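Local coordinates for protein oxidoreductase, Gfo/Idh/MocA family (Pseudomonas syringae pv. tomato, PDB 3DTY) that probably carries out nicotinamide-nucleotide-dependent oxidation or reduction, as a magnesium-binding tetrameric member of the Gfo/Idh/MocA family whose substrate is not established, at residues A70-L73 / S74-Q78; R350-T353 / Q354-S357. All blocks are in the same frame, centred on the assembly; numbering follows the deposited sequence.

Interaction 1 of 2, residues A70-L73 / S74-Q78; sequences ADYL and SMFEQ
Tyr72 and Phe76, one helical turn apart, form the tightly packed part of this local contact. The rings make an offset edge-to-face pair: the edge of Tyr72 is turned toward the face of Phe76, with the planes at 61° and Tyr72 CD1 3.7 Å from Phe76 CE2. In Phe76, CG lies anti to the carbonyl carbon, beside the backbone N (chi1 -65°), and one face of its ring then lies over the Tyr72 carbonyl, Tyr72 O standing 3.2 Å above the plane toward the rim. That same oxygen accepts from Phe76 N at 2.9 Å, which ties the backbone of this turn to the aromatic pair.

On the solvent side the first turn is closed by polar groups. Asp71 is the N-cap: its OD1 accepts a hydrogen bond from Ser74 N at 2.6 Å, nearly straight (165°) and reaching the oxygen from above the carboxylate plane. The carboxylate charge near the helix start would probably interact favourably with the helix dipole. Asp71 O is gripped twice, by Met75 N in the carbonyl plane and by Ser74 OG at 2.9 Å from a tilted direction. Ser74 OG lies between its own N and carbonyl carbon, a turn that lets it reach back to Asp71 O, and it also accepts a bond from a water that is itself bound to Ala70 N. Where the rings meet broadly, the exposed side chains of Leu73 and Glu77 meet narrowly: the tip of Leu73 approaches the carboxylate, CD2 to Glu77 OE2 at 3.1 Å, with no bond between the side chains, although Glu77 N donates to Leu73 O.

The contact opens helix 72-79 in the Rossmann-fold region. Tyr72 and Phe76 pack on helix 98-107 through Ile101, Ala104 and Ala105, Phe76 also touches Leu110, and buried selenomethionine Met75 rests on Val18, just beyond strand 13-17.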
loop_
_atom_site.group_PDB
_atom_site.type_symbol
_atom_site.label_atom_id
_atom_site.label_comp_id
_atom_site.label_asym_id
_atom_site.label_seq_id
_atom_site.Cartn_x
_atom_site.Cartn_y
_atom_site.Cartn_z
ATOM N N ALA A 70 -43.959 25.094 0.910
ATOM C CA ALA A 70 -44.529 23.793 1.224
ATOM C C ALA A 70 -44.207 22.765 0.144
ATOM O O ALA A 70 -44.094 21.573 0.430
ATOM C CB ALA A 70 -46.041 23.922 1.399
ATOM N N ASP A 71 -44.069 23.230 -1.096
ATOM C CA ASP A 71 -43.759 22.340 -2.211
ATOM C C ASP A 71 -42.949 23.066 -3.284
ATOM O O ASP A 71 -42.937 24.298 -3.339
ATOM C CB ASP A 71 -45.053 21.776 -2.811
ATOM C CG ASP A 71 -45.961 22.857 -3.363
ATOM O OD1 ASP A 71 -45.711 23.337 -4.491
ATOM O OD2 ASP A 71 -46.925 23.232 -2.664
ATOM N N TYR A 72 -42.273 22.301 -4.136
ATOM C CA TYR A 72 -41.453 22.900 -5.179
ATOM C C TYR A 72 -42.245 23.786 -6.140
ATOM O O TYR A 72 -41.738 24.805 -6.597
ATOM C CB TYR A 72 -40.671 21.807 -5.936
ATOM C CG TYR A 72 -41.482 20.910 -6.845
ATOM C CD1 TYR A 72 -41.716 21.264 -8.173
ATOM C CD2 TYR A 72 -42.001 19.703 -6.385
ATOM C CE1 TYR A 72 -42.447 20.437 -9.030
ATOM C CE2 TYR A 72 -42.739 18.864 -7.233
ATOM C CZ TYR A 72 -42.956 19.243 -8.556
ATOM O OH TYR A 72 -43.680 18.435 -9.407
ATOM N N LEU A 73 -43.491 23.420 -6.429
ATOM C CA LEU A 73 -44.313 24.221 -7.340
ATOM C C LEU A 73 -44.645 25.606 -6.787
ATOM O O LEU A 73 -44.474 26.616 -7.474
ATOM C CB LEU A 73 -45.600 23.473 -7.687
ATOM C CG LEU A 73 -45.618 22.949 -9.127
ATOM C CD1 LEU A 73 -46.366 21.633 -9.207
ATOM C CD2 LEU A 73 -46.245 24.004 -10.033
ATOM N N SER A 74 -45.118 25.664 -5.550
ATOM C CA SER A 74 -45.437 26.956 -4.965
ATOM C C SER A 74 -44.164 27.809 -4.921
ATOM O O SER A 74 -44.204 29.022 -5.153
ATOM C CB SER A 74 -46.038 26.774 -3.563
ATOM O OG SER A 74 -45.228 25.946 -2.753
HETATM N N MSE A 75 -43.030 27.175 -4.642
HETATM C CA MSE A 75 -41.767 27.907 -4.600
HETATM C C MSE A 75 -41.437 28.502 -5.967
HETATM O O MSE A 75 -41.181 29.698 -6.085
HETATM C CB MSE A 75 -40.609 27.001 -4.153
HETATM C CG MSE A 75 -39.234 27.679 -4.290
HETATM SE SE MSE A 75 -37.811 26.886 -3.233
HETATM C CE MSE A 75 -37.300 25.436 -4.419
ATOM N N PHE A 76 -41.450 27.667 -7.002
ATOM C CA PHE A 76 -41.133 28.146 -8.342
ATOM C C PHE A 76 -42.069 29.276 -8.777
ATOM O O PHE A 76 -41.618 30.295 -9.305
ATOM C CB PHE A 76 -41.198 26.998 -9.358
ATOM C CG PHE A 76 -40.155 25.927 -9.147
ATOM C CD1 PHE A 76 -39.079 26.138 -8.288
ATOM C CD2 PHE A 76 -40.253 24.707 -9.810
ATOM C CE1 PHE A 76 -38.112 25.159 -8.101
ATOM C CE2 PHE A 76 -39.289 23.719 -9.630
ATOM C CZ PHE A 76 -38.221 23.941 -8.771
ATOM N N GLU A 77 -43.368 29.097 -8.552
ATOM C CA GLU A 77 -44.361 30.104 -8.934
ATOM C C GLU A 77 -44.174 31.456 -8.236
ATOM O O GLU A 77 -44.129 32.504 -8.891
ATOM C CB GLU A 77 -45.772 29.576 -8.657
ATOM C CG GLU A 77 -46.359 28.747 -9.790
ATOM C CD GLU A 77 -47.500 27.847 -9.336
ATOM O OE1 GLU A 77 -48.229 28.232 -8.393
ATOM O OE2 GLU A 77 -47.669 26.756 -9.931
ATOM N N GLN A 78 -44.056 31.423 -6.913
ATOM C CA GLN A 78 -43.894 32.632 -6.112
ATOM C C GLN A 78 -42.528 33.300 -6.236
ATOM O O GLN A 78 -42.430 34.527 -6.279
ATOM C CB GLN A 78 -44.199 32.318 -4.640
ATOM C CG GLN A 78 -45.693 32.144 -4.367
ATOM C CD GLN A 78 -45.993 31.541 -3.009
ATOM O OE1 GLN A 78 -45.577 32.063 -1.969
ATOM N NE2 GLN A 78 -46.727 30.431 -3.010
HETATM O O HOH W 1 -45.851 27.310 0.152
#

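Interaction 2 of 2, residues R350-T353 / Q354-S357; sequences RSDT and QALS
Asp352 divides its carboxylate between the first turn of a short helix and the loop before it. OD1 accepts from Ala355 N at 3.1 Å, which makes Asp352 the N-cap. The N-H points well at the oxygen (161°) yet comes from above the carboxylate plane. OD2 forms a salt bridge with Arg350 NH2 at 3.0 Å, and here too the nitrogen lies out of the carboxylate plane. The chain of Arg350 bends at chi3 (56°), which brings NH2 to the carboxylate two residues on, while NH1 of the same guanidinium is paired with Asp346. Arg350 thus bridges two acidic side chains, an arrangement likely to stabilise both their negative charges.

Behind the cap, regular helical bonding begins at once: Leu356 N donates to Asp352 O at 2.8 Å. Thr353 O, next in line, receives two donors, Ser357 N at 2.9 Å and the more distant Ser357 OG at 3.2 Å, the hydroxyl coming from above the carbonyl plane. A water accepts from Gln354 N and gives a weak bond to Asp352 OD1.

Packing across the turn centres on the Ala355 methyl group. Ala355 CB lies against both carboxylate oxygens of Asp352, OD1 and OD2, at 3.3 Å from each, and is approached by Arg350 NH2 at 3.5 Å, so a small apolar group sits beside a charged pair.

This surface contact lies in the C-terminal alpha/beta domain, where Ser351, with positive phi in a Schellman motif, ends helix 330-349 and Asp352 caps helix 353-357. Leu356 then packs on Ala344, Ala347 and Thr348 of the earlier helix, and the two helices lie against each other at the turn.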
loop_
_atom_site.group_PDB
_atom_site.type_symbol
_atom_site.label_atom_id
_atom_site.label_comp_id
_atom_site.label_asym_id
_atom_site.label_seq_id
_atom_site.Cartn_x
_atom_site.Cartn_y
_atom_site.Cartn_z
ATOM N N ARG A 350 -24.716 34.903 -19.832
ATOM C CA ARG A 350 -24.010 35.895 -20.630
ATOM C C ARG A 350 -24.175 35.580 -22.121
ATOM O O ARG A 350 -23.782 36.372 -22.974
ATOM C CB ARG A 350 -22.525 35.878 -20.252
ATOM C CG ARG A 350 -21.973 37.203 -19.759
ATOM C CD ARG A 350 -20.675 36.998 -18.991
ATOM N NE ARG A 350 -19.671 36.289 -19.779
ATOM C CZ ARG A 350 -18.970 35.253 -19.328
ATOM N NH1 ARG A 350 -19.167 34.801 -18.096
ATOM N NH2 ARG A 350 -18.070 34.667 -20.102
ATOM N N SER A 351 -24.763 34.426 -22.422
ATOM C CA SER A 351 -24.965 33.988 -23.803
ATOM C C SER A 351 -23.602 33.802 -24.464
ATOM O O SER A 351 -23.431 34.063 -25.655
ATOM C CB SER A 351 -25.789 35.021 -24.587
ATOM O OG SER A 351 -27.076 35.198 -24.015
ATOM N N ASP A 352 -22.636 33.340 -23.672
ATOM C CA ASP A 352 -21.270 33.124 -24.141
ATOM C C ASP A 352 -20.990 31.639 -24.390
ATOM O O ASP A 352 -20.453 30.947 -23.522
ATOM C CB ASP A 352 -20.294 33.663 -23.099
ATOM C CG ASP A 352 -18.916 33.916 -23.664
ATOM O OD1 ASP A 352 -18.547 33.247 -24.650
ATOM O OD2 ASP A 352 -18.203 34.777 -23.106
ATOM N N THR A 353 -21.342 31.157 -25.579
ATOM C CA THR A 353 -21.143 29.753 -25.940
ATOM C C THR A 353 -19.702 29.276 -25.804
ATOM O O THR A 353 -19.441 28.245 -25.181
ATOM C CB THR A 353 -21.593 29.477 -27.377
ATOM O OG1 THR A 353 -22.933 29.941 -27.549
ATOM C CG2 THR A 353 -21.547 27.982 -27.668
ATOM N N GLN A 354 -18.773 30.014 -26.404
ATOM C CA GLN A 354 -17.364 29.651 -26.331
ATOM C C GLN A 354 -16.909 29.554 -24.876
ATOM O O GLN A 354 -16.259 28.587 -24.491
ATOM C CB GLN A 354 -16.514 30.665 -27.102
ATOM C CG GLN A 354 -16.163 30.202 -28.516
ATOM C CD GLN A 354 -15.533 31.290 -29.373
ATOM O OE1 GLN A 354 -14.631 32.012 -28.934
ATOM N NE2 GLN A 354 -16.002 31.401 -30.610
ATOM N N ALA A 355 -17.261 30.544 -24.064
ATOM C CA ALA A 355 -16.883 30.516 -22.656
ATOM C C ALA A 355 -17.495 29.275 -21.993
ATOM O O ALA A 355 -16.817 28.547 -21.270
ATOM C CB ALA A 355 -17.366 31.777 -21.956
ATOM N N LEU A 356 -18.773 29.033 -22.257
ATOM C CA LEU A 356 -19.459 27.890 -21.680
ATOM C C LEU A 356 -18.756 26.577 -21.999
ATOM O O LEU A 356 -18.632 25.708 -21.137
ATOM C CB LEU A 356 -20.903 27.841 -22.181
ATOM C CG LEU A 356 -21.787 26.679 -21.717
ATOM C CD1 LEU A 356 -21.819 26.614 -20.191
ATOM C CD2 LEU A 356 -23.199 26.869 -22.274
ATOM N N SER A 357 -18.290 26.435 -23.233
ATOM C CA SER A 357 -17.611 25.214 -23.656
ATOM C C SER A 357 -16.286 24.997 -22.932
ATOM O O SER A 357 -15.805 23.871 -22.843
ATOM C CB SER A 357 -17.374 25.238 -25.167
ATOM O OG SER A 357 -18.606 25.266 -25.866
HETATM O O HOH W 2 -19.301 32.552 -27.915
#

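Overall arrangement
From the N terminus, the chain first passes through strands 13-17 and 40-46 of the parallel Rossmann sheet, then reaches interaction 1 at the start of helix 72-79, whose inner face lies against helix 98-107. Much later, after all but the last strand of the mixed sheet and after long helix 330-349, interaction 2 forms the turn into helix 353-357. Each contact closes a single local turn; the two follow in series, neither nesting nor crossing. The centres of interaction 1 and interaction 2 lie about 30 Å apart, and the two do not touch. Both illustrate an aspartate N-cap, one joined to helix packing in the nucleotide-binding domain, the other to a helix-to-helix turn in the C-terminal domain.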